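Local structure of cycloalternan-forming enzyme (Listeria monocytogenes serovar 1/2a, 5F7U) at residues A[5-17]-A[94-108]. The protein is a multidomain carbohydrate-active enzyme of glycosyl hydrolase family 31, with a TIM-barrel domain, added beta domains and a carbohydrate-binding module. The protein carries 1 engineered substitution. Numbering follows the deposited sequence.
With GLC (alpha-D-glucopyranose), chain E.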
loop_
_atom_site.group_PDB
_atom_site.type_symbol
_atom_site.label_atom_id
_atom_site.label_comp_id
_atom_site.label_asym_id
_atom_site.label_seq_id
_atom_site.Cartn_x
_atom_site.Cartn_y
_atom_site.Cartn_z
ATOM N N ASP A 5 32.024 35.423 -22.248
ATOM C CA ASP A 5 30.704 36.029 -22.523
ATOM C C ASP A 5 29.647 35.746 -21.442
ATOM O O ASP A 5 28.482 36.052 -21.629
ATOM C CB ASP A 5 30.205 35.735 -23.952
ATOM C CG ASP A 5 30.210 34.271 -24.295
ATOM O OD1 ASP A 5 29.163 33.627 -24.071
ATOM O OD2 ASP A 5 31.248 33.761 -24.804
ATOM N N GLY A 6 30.058 35.207 -20.298
ATOM C CA GLY A 6 29.150 35.208 -19.159
ATOM C C GLY A 6 29.694 34.781 -17.820
ATOM O O GLY A 6 30.841 34.354 -17.711
ATOM N N GLU A 7 28.839 34.945 -16.809
ATOM C CA GLU A 7 29.089 34.527 -15.436
ATOM C C GLU A 7 27.766 33.998 -14.903
ATOM O O GLU A 7 26.703 34.485 -15.294
ATOM C CB GLU A 7 29.564 35.740 -14.609
ATOM C CG GLU A 7 29.762 35.513 -13.099
ATOM C CD GLU A 7 28.460 35.489 -12.290
ATOM O OE1 GLU A 7 27.396 35.968 -12.780
ATOM O OE2 GLU A 7 28.478 34.959 -11.160
ATOM N N TYR A 8 27.827 33.040 -13.974
ATOM C CA TYR A 8 26.618 32.521 -13.349
ATOM C C TYR A 8 26.848 31.929 -11.959
ATOM O O TYR A 8 27.765 31.140 -11.758
ATOM C CB TYR A 8 25.977 31.502 -14.289
ATOM C CG TYR A 8 24.691 30.900 -13.796
ATOM C CD1 TYR A 8 23.472 31.538 -14.020
ATOM C CD2 TYR A 8 24.691 29.672 -13.113
ATOM C CE1 TYR A 8 22.290 30.964 -13.577
ATOM C CE2 TYR A 8 23.505 29.095 -12.665
ATOM C CZ TYR A 8 22.312 29.743 -12.910
ATOM O OH TYR A 8 21.133 29.170 -12.458
ATOM N N HIS A 9 25.987 32.325 -11.023
ATOM C CA HIS A 9 25.885 31.702 -9.709
ATOM C C HIS A 9 24.398 31.729 -9.356
ATOM O O HIS A 9 23.706 32.690 -9.684
ATOM C CB HIS A 9 26.726 32.463 -8.657
ATOM C CG HIS A 9 26.391 32.110 -7.232
ATOM N ND1 HIS A 9 26.881 30.986 -6.602
ATOM C CD2 HIS A 9 25.606 32.737 -6.324
ATOM C CE1 HIS A 9 26.408 30.930 -5.368
ATOM N NE2 HIS A 9 25.628 31.984 -5.176
ATOM N N SER A 10 23.913 30.648 -8.745
ATOM C CA SER A 10 22.526 30.584 -8.299
ATOM C C SER A 10 22.539 29.731 -7.036
ATOM O O SER A 10 22.777 28.528 -7.126
ATOM C CB SER A 10 21.633 29.961 -9.378
ATOM O OG SER A 10 20.259 30.192 -9.068
ATOM N N PRO A 11 22.292 30.348 -5.865
ATOM C CA PRO A 11 22.684 29.711 -4.597
ATOM C C PRO A 11 22.025 28.364 -4.299
ATOM O O PRO A 11 22.647 27.516 -3.677
ATOM C CB PRO A 11 22.273 30.749 -3.536
ATOM C CG PRO A 11 21.303 31.654 -4.208
ATOM C CD PRO A 11 21.771 31.708 -5.641
ATOM N N TYR A 12 20.780 28.180 -4.725
ATOM C CA TYR A 12 20.091 26.921 -4.441
ATOM C C TYR A 12 20.100 25.906 -5.573
ATOM O O TYR A 12 19.638 24.777 -5.361
ATOM C CB TYR A 12 18.653 27.183 -3.988
ATOM C CG TYR A 12 18.560 28.190 -2.866
ATOM C CD1 TYR A 12 18.988 27.875 -1.550
ATOM C CD2 TYR A 12 18.044 29.455 -3.107
ATOM C CE1 TYR A 12 18.896 28.826 -0.522
ATOM C CE2 TYR A 12 17.942 30.399 -2.097
ATOM C CZ TYR A 12 18.367 30.080 -0.819
ATOM O OH TYR A 12 18.230 31.059 0.152
ATOM N N GLY A 13 20.579 26.299 -6.765
ATOM C CA GLY A 13 20.527 25.423 -7.947
ATOM C C GLY A 13 19.084 25.047 -8.246
ATOM O O GLY A 13 18.207 25.913 -8.252
ATOM N N ASP A 14 18.837 23.758 -8.467
ATOM C CA ASP A 14 17.471 23.276 -8.622
ATOM C C ASP A 14 16.837 22.894 -7.280
ATOM O O ASP A 14 15.727 22.351 -7.253
ATOM C CB ASP A 14 17.440 22.086 -9.590
ATOM C CG ASP A 14 17.804 22.480 -11.001
ATOM O OD1 ASP A 14 17.341 23.539 -11.474
ATOM O OD2 ASP A 14 18.553 21.730 -11.658
ATOM N N ASP A 15 17.547 23.171 -6.185
ATOM C CA ASP A 15 17.121 22.785 -4.829
ATOM C C ASP A 15 16.918 21.259 -4.688
ATOM O O ASP A 15 16.088 20.795 -3.901
ATOM C CB ASP A 15 15.830 23.538 -4.448
ATOM C CG ASP A 15 15.607 23.610 -2.946
ATOM O OD1 ASP A 15 16.567 23.831 -2.202
ATOM O OD2 ASP A 15 14.449 23.422 -2.542
ATOM N N ASP A 16 17.681 20.485 -5.446
ATOM C CA ASP A 16 17.534 19.030 -5.404
ATOM C C ASP A 16 18.026 18.527 -4.044
ATOM O O ASP A 16 19.045 19.022 -3.532
ATOM C CB ASP A 16 18.310 18.394 -6.559
ATOM C CG ASP A 16 17.965 16.935 -6.742
ATOM O OD1 ASP A 16 16.985 16.597 -7.434
ATOM O OD2 ASP A 16 18.675 16.107 -6.171
ATOM N N LEU A 17 17.301 17.580 -3.446
ATOM C CA LEU A 17 17.725 17.029 -2.147
ATOM C C LEU A 17 19.026 16.235 -2.265
ATOM O O LEU A 17 19.816 16.203 -1.326
ATOM C CB LEU A 17 16.653 16.109 -1.537
ATOM C CG LEU A 17 16.856 15.601 -0.098
ATOM C CD1 LEU A 17 16.950 16.764 0.890
ATOM C CD2 LEU A 17 15.751 14.635 0.288
ATOM N N TYR A 94 24.866 39.531 -1.256
ATOM C CA TYR A 94 26.038 39.500 -2.150
ATOM C C TYR A 94 25.656 39.437 -3.618
ATOM O O TYR A 94 24.567 38.983 -3.971
ATOM C CB TYR A 94 26.983 38.328 -1.787
ATOM C CG TYR A 94 26.410 36.941 -2.053
ATOM C CD1 TYR A 94 26.598 36.313 -3.297
ATOM C CD2 TYR A 94 25.680 36.258 -1.069
ATOM C CE1 TYR A 94 26.059 35.047 -3.555
ATOM C CE2 TYR A 94 25.136 34.994 -1.325
ATOM C CZ TYR A 94 25.333 34.400 -2.568
ATOM O OH TYR A 94 24.813 33.134 -2.819
ATOM N N THR A 95 26.594 39.867 -4.460
ATOM C CA THR A 95 26.484 39.809 -5.907
ATOM C C THR A 95 27.798 39.198 -6.382
ATOM O O THR A 95 28.878 39.612 -5.953
ATOM C CB THR A 95 26.283 41.227 -6.490
ATOM O OG1 THR A 95 25.066 41.783 -5.978
ATOM C CG2 THR A 95 26.219 41.231 -8.028
ATOM N N THR A 96 27.708 38.184 -7.233
ATOM C CA THR A 96 28.911 37.553 -7.787
ATOM C C THR A 96 29.212 38.207 -9.122
ATOM O O THR A 96 28.286 38.550 -9.856
ATOM C CB THR A 96 28.751 36.021 -7.909
ATOM O OG1 THR A 96 27.588 35.731 -8.689
ATOM C CG2 THR A 96 28.598 35.418 -6.518
ATOM N N LYS A 97 30.496 38.408 -9.418
ATOM C CA LYS A 97 30.914 39.163 -10.609
ATOM C C LYS A 97 32.087 38.523 -11.327
ATOM O O LYS A 97 32.973 37.958 -10.690
ATOM C CB LYS A 97 31.296 40.612 -10.261
ATOM C CG LYS A 97 30.142 41.420 -9.703
ATOM C CD LYS A 97 30.438 42.903 -9.758
ATOM C CE LYS A 97 29.176 43.684 -9.472
ATOM N NZ LYS A 97 29.478 45.142 -9.579
ATOM N N GLY A 98 32.070 38.606 -12.652
ATOM C CA GLY A 98 33.225 38.199 -13.459
ATOM C C GLY A 98 33.510 39.202 -14.556
ATOM O O GLY A 98 32.588 39.786 -15.114
ATOM N N SER A 99 34.793 39.410 -14.841
ATOM C CA SER A 99 35.220 40.172 -16.018
ATOM C C SER A 99 36.590 39.710 -16.483
ATOM O O SER A 99 37.348 39.110 -15.716
ATOM C CB SER A 99 35.236 41.674 -15.738
ATOM O OG SER A 99 36.092 41.966 -14.660
ATOM N N THR A 100 36.897 39.995 -17.746
ATOM C CA THR A 100 38.169 39.615 -18.349
ATOM C C THR A 100 38.933 40.890 -18.679
ATOM O O THR A 100 38.379 41.811 -19.294
ATOM C CB THR A 100 37.959 38.732 -19.604
ATOM O OG1 THR A 100 37.133 37.611 -19.260
ATOM C CG2 THR A 100 39.291 38.213 -20.154
ATOM N N ASN A 101 40.190 40.940 -18.236
ATOM C CA ASN A 101 41.098 42.085 -18.463
ATOM C C ASN A 101 40.473 43.465 -18.184
ATOM O O ASN A 101 40.602 44.388 -18.991
ATOM C CB ASN A 101 41.704 42.044 -19.887
ATOM C CG ASN A 101 42.402 40.725 -20.207
ATOM O OD1 ASN A 101 43.226 40.228 -19.433
ATOM N ND2 ASN A 101 42.092 40.164 -21.378
ATOM N N GLY A 102 39.782 43.590 -17.052
ATOM C CA GLY A 102 39.144 44.851 -16.640
ATOM C C GLY A 102 37.936 45.336 -17.436
ATOM O O GLY A 102 37.518 46.488 -17.279
ATOM N N GLY A 103 37.363 44.465 -18.272
ATOM C CA GLY A 103 36.235 44.826 -19.135
ATOM C C GLY A 103 34.862 44.725 -18.489
ATOM O O GLY A 103 34.740 44.708 -17.264
ATOM N N THR A 104 33.838 44.677 -19.344
ATOM C CA THR A 104 32.426 44.444 -18.993
ATOM C C THR A 104 32.285 43.385 -17.895
ATOM O O THR A 104 32.740 42.255 -18.067
ATOM C CB THR A 104 31.651 43.951 -20.252
ATOM O OG1 THR A 104 31.913 44.827 -21.359
ATOM C CG2 THR A 104 30.129 43.859 -20.002
ATOM N N ALA A 105 31.688 43.746 -16.759
ATOM C CA ALA A 105 31.444 42.739 -15.723
ATOM C C ALA A 105 30.098 42.066 -15.934
ATOM O O ALA A 105 29.105 42.732 -16.222
ATOM C CB ALA A 105 31.549 43.331 -14.320
ATOM N N TYR A 106 30.073 40.743 -15.821
ATOM C CA TYR A 106 28.818 39.996 -15.795
ATOM C C TYR A 106 28.575 39.634 -14.347
ATOM O O TYR A 106 29.529 39.336 -13.622
ATOM C CB TYR A 106 28.931 38.728 -16.640
ATOM C CG TYR A 106 29.223 39.018 -18.083
ATOM C CD1 TYR A 106 28.185 39.294 -18.974
ATOM C CD2 TYR A 106 30.536 39.038 -18.562
ATOM C CE1 TYR A 106 28.442 39.589 -20.303
ATOM C CE2 TYR A 106 30.803 39.332 -19.903
ATOM C CZ TYR A 106 29.745 39.598 -20.763
ATOM O OH TYR A 106 29.983 39.883 -22.091
ATOM N N GLU A 107 27.315 39.652 -13.924
ATOM C CA GLU A 107 26.997 39.446 -12.506
ATOM C C GLU A 107 25.767 38.576 -12.264
ATOM O O GLU A 107 24.922 38.411 -13.144
ATOM C CB GLU A 107 26.844 40.791 -11.765
ATOM C CG GLU A 107 25.769 41.704 -12.315
ATOM C CD GLU A 107 25.559 42.934 -11.438
ATOM O OE1 GLU A 107 24.480 43.038 -10.805
ATOM O OE2 GLU A 107 26.486 43.769 -11.353
ATOM N N SER A 108 25.710 38.006 -11.068
ATOM C CA SER A 108 24.518 37.325 -10.576
ATOM C C SER A 108 24.157 37.888 -9.215
ATOM O O SER A 108 25.030 38.164 -8.391
ATOM C CB SER A 108 24.742 35.824 -10.462
ATOM O OG SER A 108 25.054 35.256 -11.733
HETATM C C1 GLC E . 25.013 29.015 -17.783
HETATM C C2 GLC E . 24.831 27.968 -16.679
HETATM C C3 GLC E . 23.398 27.412 -16.747
HETATM C C4 GLC E . 22.371 28.542 -16.621
HETATM C C5 GLC E . 22.637 29.650 -17.657
HETATM C C6 GLC E . 21.766 30.879 -17.406
HETATM O O2 GLC E . 25.809 26.933 -16.829
HETATM O O3 GLC E . 23.166 26.428 -15.737
HETATM O O4 GLC E . 21.056 27.997 -16.776
HETATM O O5 GLC E . 24.025 30.062 -17.661
HETATM O O6 GLC E . 21.547 31.572 -18.639
HETATM O O HOH W 1 25.518 37.104 -15.482
#
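Glu7 reaches Thr96 and Ser108 because its CG stands anti to the backbone N (chi1 175°) and the chain then bends at chi2 (-78°). The bend lets the two carboxylate oxygens take separate donors. OE1 of Glu7 accepts from OG of Ser108 at 2.7 Å, close to the carboxylate plane. OE2 of Glu7 accepts from OG1 of Thr96, also at 2.7 Å, with the hydroxyl 34° out of that plane. Both hydroxyls come from the syn side. The Ser108 OG works twice, since it also accepts from His9 N at 3.2 Å.

His9 also has CG anti to its backbone N, and its ring extends to Tyr94. NE2 of His9 and OH of Tyr94 share a hydrogen bond of 2.7 Å, formed near the plane of both rings. The rings meet obliquely, neither stacked nor edge-to-face. ND1 of His9 bonds to the carbonyl of Asn39, and Arg25 bonds to the Tyr94 hydroxyl, so both ends of this pair are held.

Nearer the N-terminus, the Tyr106 ring lies against the backbone of 5-6. CA of Gly6 makes a CH-pi contact over its face, 4.1 Å from the ring centroid. A water donates to the backbone O of Glu7 and of Glu107, though further acceptors compete for its protons.

Strand 6-8 runs nearly parallel to strand 106-108, but its backbone pairs with strand 36-43. Asp5 and Gly6 form a classic beta bulge opposite Trp43. Tyr8, pointing away from 94-108, lays its ring face against a bound alpha-D-glucopyranose, 3.8 Å from CD1 of Tyr8 to C6 of the sugar.

The contact thus joins this strand of the Lmo2446-like N-terminal region (E-set clan) to the 94-100/106-108 hairpin, mainly through side chains, with one main-chain N-H and a water. The buried Glu7 carboxylate has a hydroxyl donor at each oxygen, which would probably stabilise its negative charge.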